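Local coordinates for intramolecular trans-sialidase (Macrobdella decora, PDB 3SLI), which is an intramolecular trans-sialidase, which probably cleaves sialic acid from sialoglycoconjugates and releases it as 2,7-anhydro-Neu5Ac, at residues A[39-44]-A[69-74]; A[94-99]-A[131-136]; A[112-117]-A[125-130]. All coordinates share one frame; numbering follows the deposited sequence.

Contact 1 of 3, residues A[39-44]-A[69-74]; sequences IILSYK and FHIYIT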
# COMPACT_ATOMS: atom_id res chain seq x y z
N ILE A 39 31.15 3.13 -0.83
CA ILE A 39 30.97 4.33 -1.64
C ILE A 39 29.70 5.00 -1.16
O ILE A 39 28.67 4.34 -0.99
CB ILE A 39 30.82 4.05 -3.16
CG1 ILE A 39 32.07 3.40 -3.74
CG2 ILE A 39 30.55 5.36 -3.90
CD1 ILE A 39 32.01 1.89 -3.76
N ILE A 40 29.79 6.28 -0.87
CA ILE A 40 28.63 7.02 -0.44
C ILE A 40 28.56 8.30 -1.23
O ILE A 40 29.57 9.00 -1.39
CB ILE A 40 28.61 7.27 1.10
CG1 ILE A 40 27.56 8.33 1.45
CG2 ILE A 40 29.97 7.65 1.61
CD1 ILE A 40 26.98 8.13 2.80
N LEU A 41 27.40 8.58 -1.80
CA LEU A 41 27.25 9.80 -2.57
C LEU A 41 25.87 10.43 -2.50
O LEU A 41 24.86 9.76 -2.28
CB LEU A 41 27.69 9.60 -4.03
CG LEU A 41 27.00 8.68 -5.04
CD1 LEU A 41 27.48 9.12 -6.42
CD2 LEU A 41 27.35 7.22 -4.81
N SER A 42 25.89 11.75 -2.63
CA SER A 42 24.71 12.59 -2.62
C SER A 42 24.54 13.06 -4.06
O SER A 42 25.50 13.53 -4.67
CB SER A 42 24.98 13.79 -1.70
OG SER A 42 23.88 14.68 -1.62
N TYR A 43 23.34 12.95 -4.62
CA TYR A 43 23.13 13.37 -6.01
C TYR A 43 21.74 13.95 -6.21
O TYR A 43 20.83 13.69 -5.43
CB TYR A 43 23.29 12.18 -6.97
CG TYR A 43 22.09 11.26 -6.96
CD1 TYR A 43 21.99 10.23 -6.03
CD2 TYR A 43 20.99 11.48 -7.82
CE1 TYR A 43 20.84 9.44 -5.94
CE2 TYR A 43 19.84 10.70 -7.73
CZ TYR A 43 19.77 9.69 -6.79
OH TYR A 43 18.63 8.93 -6.65
N LYS A 44 21.58 14.67 -7.32
CA LYS A 44 20.31 15.26 -7.73
C LYS A 44 20.21 14.99 -9.23
O LYS A 44 21.03 15.50 -10.00
CB LYS A 44 20.29 16.77 -7.46
CG LYS A 44 19.07 17.46 -8.02
CD LYS A 44 18.96 18.90 -7.54
CE LYS A 44 20.04 19.78 -8.13
NZ LYS A 44 19.92 21.18 -7.62
N PHE A 69 32.01 -2.00 -12.93
CA PHE A 69 31.24 -1.96 -11.71
C PHE A 69 30.58 -0.59 -11.71
O PHE A 69 31.22 0.40 -12.06
CB PHE A 69 32.12 -2.06 -10.45
CG PHE A 69 31.45 -1.54 -9.20
CD1 PHE A 69 30.49 -2.30 -8.54
CD2 PHE A 69 31.72 -0.25 -8.74
CE1 PHE A 69 29.81 -1.79 -7.43
CE2 PHE A 69 31.05 0.28 -7.63
CZ PHE A 69 30.09 -0.49 -6.98
N HIS A 70 29.30 -0.53 -11.36
CA HIS A 70 28.61 0.76 -11.31
C HIS A 70 27.43 0.75 -10.34
O HIS A 70 26.86 -0.31 -10.05
CB HIS A 70 28.20 1.25 -12.71
CG HIS A 70 26.89 0.71 -13.23
ND1 HIS A 70 26.66 -0.63 -13.42
CD2 HIS A 70 25.78 1.35 -13.66
CE1 HIS A 70 25.46 -0.80 -13.96
NE2 HIS A 70 24.91 0.39 -14.12
N ILE A 71 27.17 1.92 -9.76
CA ILE A 71 26.04 2.12 -8.86
C ILE A 71 25.15 3.01 -9.72
O ILE A 71 25.63 4.03 -10.22
CB ILE A 71 26.44 2.92 -7.59
CG1 ILE A 71 27.52 2.18 -6.80
CG2 ILE A 71 25.21 3.17 -6.70
CD1 ILE A 71 28.08 2.98 -5.63
N TYR A 72 23.88 2.65 -9.88
CA TYR A 72 22.98 3.43 -10.74
C TYR A 72 21.60 3.64 -10.12
O TYR A 72 21.24 2.98 -9.14
CB TYR A 72 22.80 2.70 -12.10
CG TYR A 72 22.02 1.40 -12.00
CD1 TYR A 72 20.62 1.39 -12.01
CD2 TYR A 72 22.68 0.18 -11.80
CE1 TYR A 72 19.90 0.22 -11.80
CE2 TYR A 72 21.96 -1.00 -11.59
CZ TYR A 72 20.57 -0.97 -11.59
OH TYR A 72 19.86 -2.12 -11.35
N ILE A 73 20.84 4.55 -10.72
CA ILE A 73 19.47 4.84 -10.33
C ILE A 73 18.65 4.80 -11.64
O ILE A 73 19.23 4.85 -12.73
CB ILE A 73 19.30 6.22 -9.63
CG1 ILE A 73 19.95 7.34 -10.44
CG2 ILE A 73 19.85 6.15 -8.20
CD1 ILE A 73 18.97 8.36 -11.02
N THR A 74 17.33 4.66 -11.53
CA THR A 74 16.49 4.64 -12.73
C THR A 74 15.49 5.78 -12.64
O THR A 74 15.21 6.29 -11.54
CB THR A 74 15.71 3.30 -12.88
OG1 THR A 74 14.63 3.25 -11.94
CG2 THR A 74 16.65 2.10 -12.67
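Ile-71 reaches from strand 67-74 to Ile-39 and Leu-41 of strand 37-45, and its longer branch carries the contact. From CB the chain leaves through CG1, which stands beside the backbone N (chi1 -60°), and then runs out extended (chi2 174°), so that CD1 is carried across to the other strand. There CD1 lies 3.8 Å from CB of Ile-39 and equally near its CG2, the two isoleucines sliding past one another in opposite directions; the same CD1 also lies 4.4 Å from CD2 of Leu-41. The remaining branch of Ile-39 ends in CD1, which reaches CE2 of the Phe-69 ring at 4.3 Å. The strands belong to two antiparallel sheets laid face to face, the beta sandwich of a concanavalin-like domain; the axes of segments 39-44 and 69-74 approach to 10.3 Å, crossing at -33°. No hydrogen bond spans this gap, and Ile-39, Leu-41 and Ile-71 suit it because they fill their part without polar groups to satisfy. Further along, Tyr-43 and Ile-73 come from opposite directions: CG2 of Ile-73 lies 3.4 Å from OH of Tyr-43, and CD1 of Ile-73 touches CE2 of the ring. Val-100 and Phe-168 also pack against Tyr-43.

Contact 2 of 3, residues A[94-99]-A[131-136]; sequences LDRPAS and ELLATL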
# COMPACT_ATOMS: atom_id res chain seq x y z
N LEU A 94 22.35 -6.40 -7.80
CA LEU A 94 21.54 -6.17 -6.60
C LEU A 94 20.81 -4.85 -6.81
O LEU A 94 21.42 -3.85 -7.22
CB LEU A 94 22.43 -6.07 -5.36
CG LEU A 94 21.70 -5.83 -4.03
CD1 LEU A 94 20.75 -7.00 -3.76
CD2 LEU A 94 22.70 -5.65 -2.90
N ASP A 95 19.51 -4.83 -6.54
CA ASP A 95 18.72 -3.61 -6.72
C ASP A 95 17.44 -3.66 -5.89
O ASP A 95 17.11 -4.68 -5.30
CB ASP A 95 18.35 -3.44 -8.21
CG ASP A 95 17.31 -4.45 -8.68
OD1 ASP A 95 17.70 -5.59 -9.03
OD2 ASP A 95 16.11 -4.12 -8.69
N ARG A 96 16.77 -2.52 -5.78
CA ARG A 96 15.49 -2.43 -5.09
C ARG A 96 14.71 -1.31 -5.75
O ARG A 96 15.18 -0.18 -5.83
CB ARG A 96 15.63 -2.15 -3.59
CG ARG A 96 14.45 -2.74 -2.78
CD ARG A 96 14.10 -1.96 -1.51
NE ARG A 96 13.37 -0.73 -1.81
CZ ARG A 96 12.43 -0.21 -1.03
NH1 ARG A 96 12.07 -0.80 0.10
NH2 ARG A 96 11.83 0.91 -1.39
N PRO A 97 13.54 -1.64 -6.33
CA PRO A 97 12.68 -0.65 -6.99
C PRO A 97 12.19 0.40 -6.00
O PRO A 97 12.28 0.21 -4.78
CB PRO A 97 11.50 -1.49 -7.49
CG PRO A 97 12.09 -2.85 -7.67
CD PRO A 97 12.97 -2.99 -6.45
N ALA A 98 11.71 1.53 -6.54
CA ALA A 98 11.15 2.60 -5.73
C ALA A 98 11.92 2.90 -4.43
O ALA A 98 11.34 2.95 -3.35
CB ALA A 98 9.70 2.25 -5.40
N SER A 99 13.23 3.12 -4.57
CA SER A 99 14.11 3.42 -3.43
C SER A 99 14.45 4.90 -3.29
O SER A 99 14.76 5.36 -2.18
CB SER A 99 15.41 2.63 -3.56
OG SER A 99 15.18 1.23 -3.51
N GLU A 131 17.93 4.12 4.98
CA GLU A 131 17.45 2.75 5.09
C GLU A 131 18.31 1.74 4.36
O GLU A 131 18.91 2.06 3.33
CB GLU A 131 16.01 2.64 4.56
CG GLU A 131 14.99 3.63 5.14
CD GLU A 131 14.70 3.40 6.62
OE1 GLU A 131 14.93 2.29 7.14
OE2 GLU A 131 14.22 4.35 7.27
N LEU A 132 18.39 0.54 4.92
CA LEU A 132 19.11 -0.58 4.30
C LEU A 132 18.09 -1.14 3.30
O LEU A 132 17.03 -1.63 3.71
CB LEU A 132 19.45 -1.65 5.34
CG LEU A 132 19.88 -3.01 4.78
CD1 LEU A 132 21.13 -2.88 3.92
CD2 LEU A 132 20.10 -3.98 5.92
N LEU A 133 18.40 -1.08 2.01
CA LEU A 133 17.48 -1.54 0.98
C LEU A 133 17.58 -2.99 0.53
O LEU A 133 16.56 -3.66 0.35
CB LEU A 133 17.58 -0.64 -0.25
CG LEU A 133 17.44 0.87 -0.02
CD1 LEU A 133 17.89 1.59 -1.27
CD2 LEU A 133 16.01 1.24 0.35
N ALA A 134 18.80 -3.48 0.33
CA ALA A 134 18.97 -4.85 -0.13
C ALA A 134 20.33 -5.40 0.26
O ALA A 134 21.26 -4.64 0.53
CB ALA A 134 18.78 -4.92 -1.64
N THR A 135 20.44 -6.72 0.24
CA THR A 135 21.65 -7.42 0.61
C THR A 135 21.91 -8.56 -0.37
O THR A 135 20.98 -9.25 -0.80
CB THR A 135 21.51 -8.01 2.03
OG1 THR A 135 21.23 -6.96 2.95
CG2 THR A 135 22.78 -8.73 2.46
N LEU A 136 23.17 -8.72 -0.77
CA LEU A 136 23.57 -9.79 -1.67
C LEU A 136 24.69 -10.56 -0.99
O LEU A 136 25.65 -9.96 -0.50
CB LEU A 136 24.06 -9.24 -3.02
CG LEU A 136 24.63 -10.26 -4.02
CD1 LEU A 136 23.53 -11.21 -4.49
CD2 LEU A 136 25.23 -9.53 -5.21
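Leu-94 lays its two methyls against different residues of strand 131-137: CD1 sits 3.6 Å from CB of Ala-134, and CD2 lies 3.8 Å from CB of Leu-136, whose side chain slides past it in the opposite direction. The small alanine suits its place, since its one methyl leaves room for the forked end of the leucine. Arg-96 and Leu-133 cross at about a right angle. CD of the arginine lies 3.5 Å from the carbonyl O of Leu-133, while CD2 of Leu-133 rests over one face of the guanidinium, offset toward its rim. The other methyl, CD1, meets CB of Ser-99 at 3.5 Å. The turn that follows holds the arginine in place, Ser-99 serving both contact and turn. The bend at chi3 (77°) brings NE to OG of Ser-99 (3.2 Å), tilted from the guanidinium plane, while NH2 meets O of Ala-98 (2.9 Å) in that plane. Ser-99 OG in turn donates to O of Arg-96, 2.7 Å away, and Arg-96 NH1 bonds to the carbonyl of Lys-662. Leu-133 and Ala-134 both face Leu-126 of strand 123-128, a classic beta bulge in a strand that packs against edge strand 91-96 of the sandwich's other sheet.

Contact 3 of 3, residues A[112-117]-A[125-130]; sequences TVALKA and RLFANG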
# COMPACT_ATOMS: atom_id res chain seq x y z
N THR A 112 20.64 10.49 -0.91
CA THR A 112 21.94 10.07 -0.43
C THR A 112 21.94 8.55 -0.42
O THR A 112 21.09 7.92 0.22
CB THR A 112 22.23 10.64 0.98
OG1 THR A 112 21.89 12.03 1.00
CG2 THR A 112 23.72 10.48 1.32
N VAL A 113 22.89 7.96 -1.14
CA VAL A 113 22.98 6.51 -1.26
C VAL A 113 24.36 5.97 -0.87
O VAL A 113 25.33 6.73 -0.79
CB VAL A 113 22.62 6.06 -2.71
CG1 VAL A 113 21.31 6.70 -3.12
CG2 VAL A 113 23.73 6.46 -3.69
N ALA A 114 24.43 4.66 -0.64
CA ALA A 114 25.69 4.02 -0.27
C ALA A 114 25.71 2.55 -0.62
O ALA A 114 24.69 1.85 -0.55
CB ALA A 114 25.95 4.17 1.23
N LEU A 115 26.88 2.08 -1.03
CA LEU A 115 27.08 0.68 -1.34
C LEU A 115 28.25 0.24 -0.47
O LEU A 115 29.30 0.89 -0.44
CB LEU A 115 27.44 0.45 -2.81
CG LEU A 115 27.94 -0.99 -2.93
CD1 LEU A 115 26.77 -1.95 -3.08
CD2 LEU A 115 28.93 -1.12 -4.05
N LYS A 116 28.06 -0.86 0.23
CA LYS A 116 29.08 -1.42 1.08
C LYS A 116 29.48 -2.80 0.54
O LYS A 116 28.62 -3.67 0.35
CB LYS A 116 28.53 -1.53 2.50
CG LYS A 116 29.36 -2.32 3.49
CD LYS A 116 28.57 -2.41 4.79
CE LYS A 116 29.24 -3.31 5.79
NZ LYS A 116 28.50 -3.25 7.08
N ALA A 117 30.76 -2.96 0.22
CA ALA A 117 31.30 -4.23 -0.29
C ALA A 117 32.21 -4.75 0.82
O ALA A 117 33.36 -4.33 0.97
CB ALA A 117 32.09 -4.01 -1.58
N ARG A 125 25.82 -4.56 0.40
CA ARG A 125 24.62 -3.93 0.92
C ARG A 125 24.38 -2.54 0.34
O ARG A 125 25.32 -1.77 0.16
CB ARG A 125 24.67 -3.87 2.45
CG ARG A 125 24.43 -5.21 3.11
CD ARG A 125 24.16 -5.10 4.59
NE ARG A 125 23.33 -6.23 5.03
CZ ARG A 125 23.33 -6.73 6.25
NH1 ARG A 125 24.12 -6.23 7.18
NH2 ARG A 125 22.54 -7.76 6.54
N LEU A 126 23.12 -2.25 0.01
CA LEU A 126 22.74 -0.96 -0.57
C LEU A 126 21.88 -0.19 0.42
O LEU A 126 20.99 -0.76 1.05
CB LEU A 126 21.94 -1.15 -1.86
CG LEU A 126 22.64 -1.18 -3.22
CD1 LEU A 126 21.61 -1.51 -4.29
CD2 LEU A 126 23.31 0.15 -3.52
N PHE A 127 22.12 1.12 0.50
CA PHE A 127 21.40 2.00 1.41
C PHE A 127 20.97 3.24 0.65
O PHE A 127 21.62 3.65 -0.31
CB PHE A 127 22.31 2.48 2.56
CG PHE A 127 22.92 1.39 3.39
CD1 PHE A 127 24.04 0.68 2.93
CD2 PHE A 127 22.39 1.06 4.63
CE1 PHE A 127 24.62 -0.33 3.70
CE2 PHE A 127 22.96 0.05 5.41
CZ PHE A 127 24.08 -0.65 4.94
N ALA A 128 19.89 3.86 1.12
CA ALA A 128 19.42 5.10 0.53
C ALA A 128 18.50 5.80 1.52
O ALA A 128 17.70 5.16 2.20
CB ALA A 128 18.69 4.86 -0.78
N ASN A 129 18.72 7.10 1.65
CA ASN A 129 17.92 7.96 2.51
C ASN A 129 17.61 7.42 3.91
O ASN A 129 16.48 7.49 4.39
CB ASN A 129 16.64 8.37 1.78
CG ASN A 129 16.93 9.11 0.47
OD1 ASN A 129 17.98 9.73 0.30
ND2 ASN A 129 16.00 9.02 -0.47
N GLY A 130 18.63 6.84 4.53
CA GLY A 130 18.50 6.31 5.88
C GLY A 130 18.01 4.90 6.05
O GLY A 130 17.71 4.50 7.18
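With CG anti to its carbonyl carbon (chi1 -59°), Asn-129 swings its amide back toward Thr-112, and OD1 accepts the backbone N-H of Thr-112 at 3.0 Å in a nearly straight bond (170°). Asn-129 N returns a bond to Thr-112 O, so the asparagine grips both polar backbone atoms of that residue, and OD1 also bonds to the hydroxyl of Thr-194. A similar torsion in Phe-127 (chi1 -58°) lays its ring beside the neighbouring strand, edge toward Ala-114 O, 3.7 Å from CD1, and toward Lys-116 CB. Ala-114 CB lies 4.2 Å from CB of Phe-127; the small Ala-114 lets helix 184-191 come close, through Thr-191, and Leu-187 packs on the ring. Lys-116, fully extended, and Arg-125 share that face. Asp-184 forms a salt bridge with each, so one carboxylate serves both basic groups. On the reverse face, CD1 of Leu-115 meets CD2 of Leu-126 at 4.1 Å, and Val-113 CG1 touches Ala-128 CB. Hydrogen-bonded pairs Ala-114 with Phe-127 and Lys-116 with Arg-125 alternate with the non-hydrogen-bonded pairs Val-113 with Ala-128 and Leu-115 with Leu-126, the regular ladder of an antiparallel beta hairpin.

All three contacts build the same beta sandwich. Contact 3 is a pairing within one sheet, buried and held mainly by backbone hydrogen bonds, whereas contacts 1 and 2 span the two sheets and have no hydrogen bond across them. Contact 1 is buried and wholly side-chain packing; contact 2 is a surface contact and mixes leucines with an arginine held by its own turn. Strand 37-45 of contact 1 pairs with strand 107-118 of contact 3, and strand 123-128 of contact 3 pairs with strand 131-137 of contact 2, so one sheet runs through all three. Segment 69-74 and residues 94-96 lie in the opposing sheet.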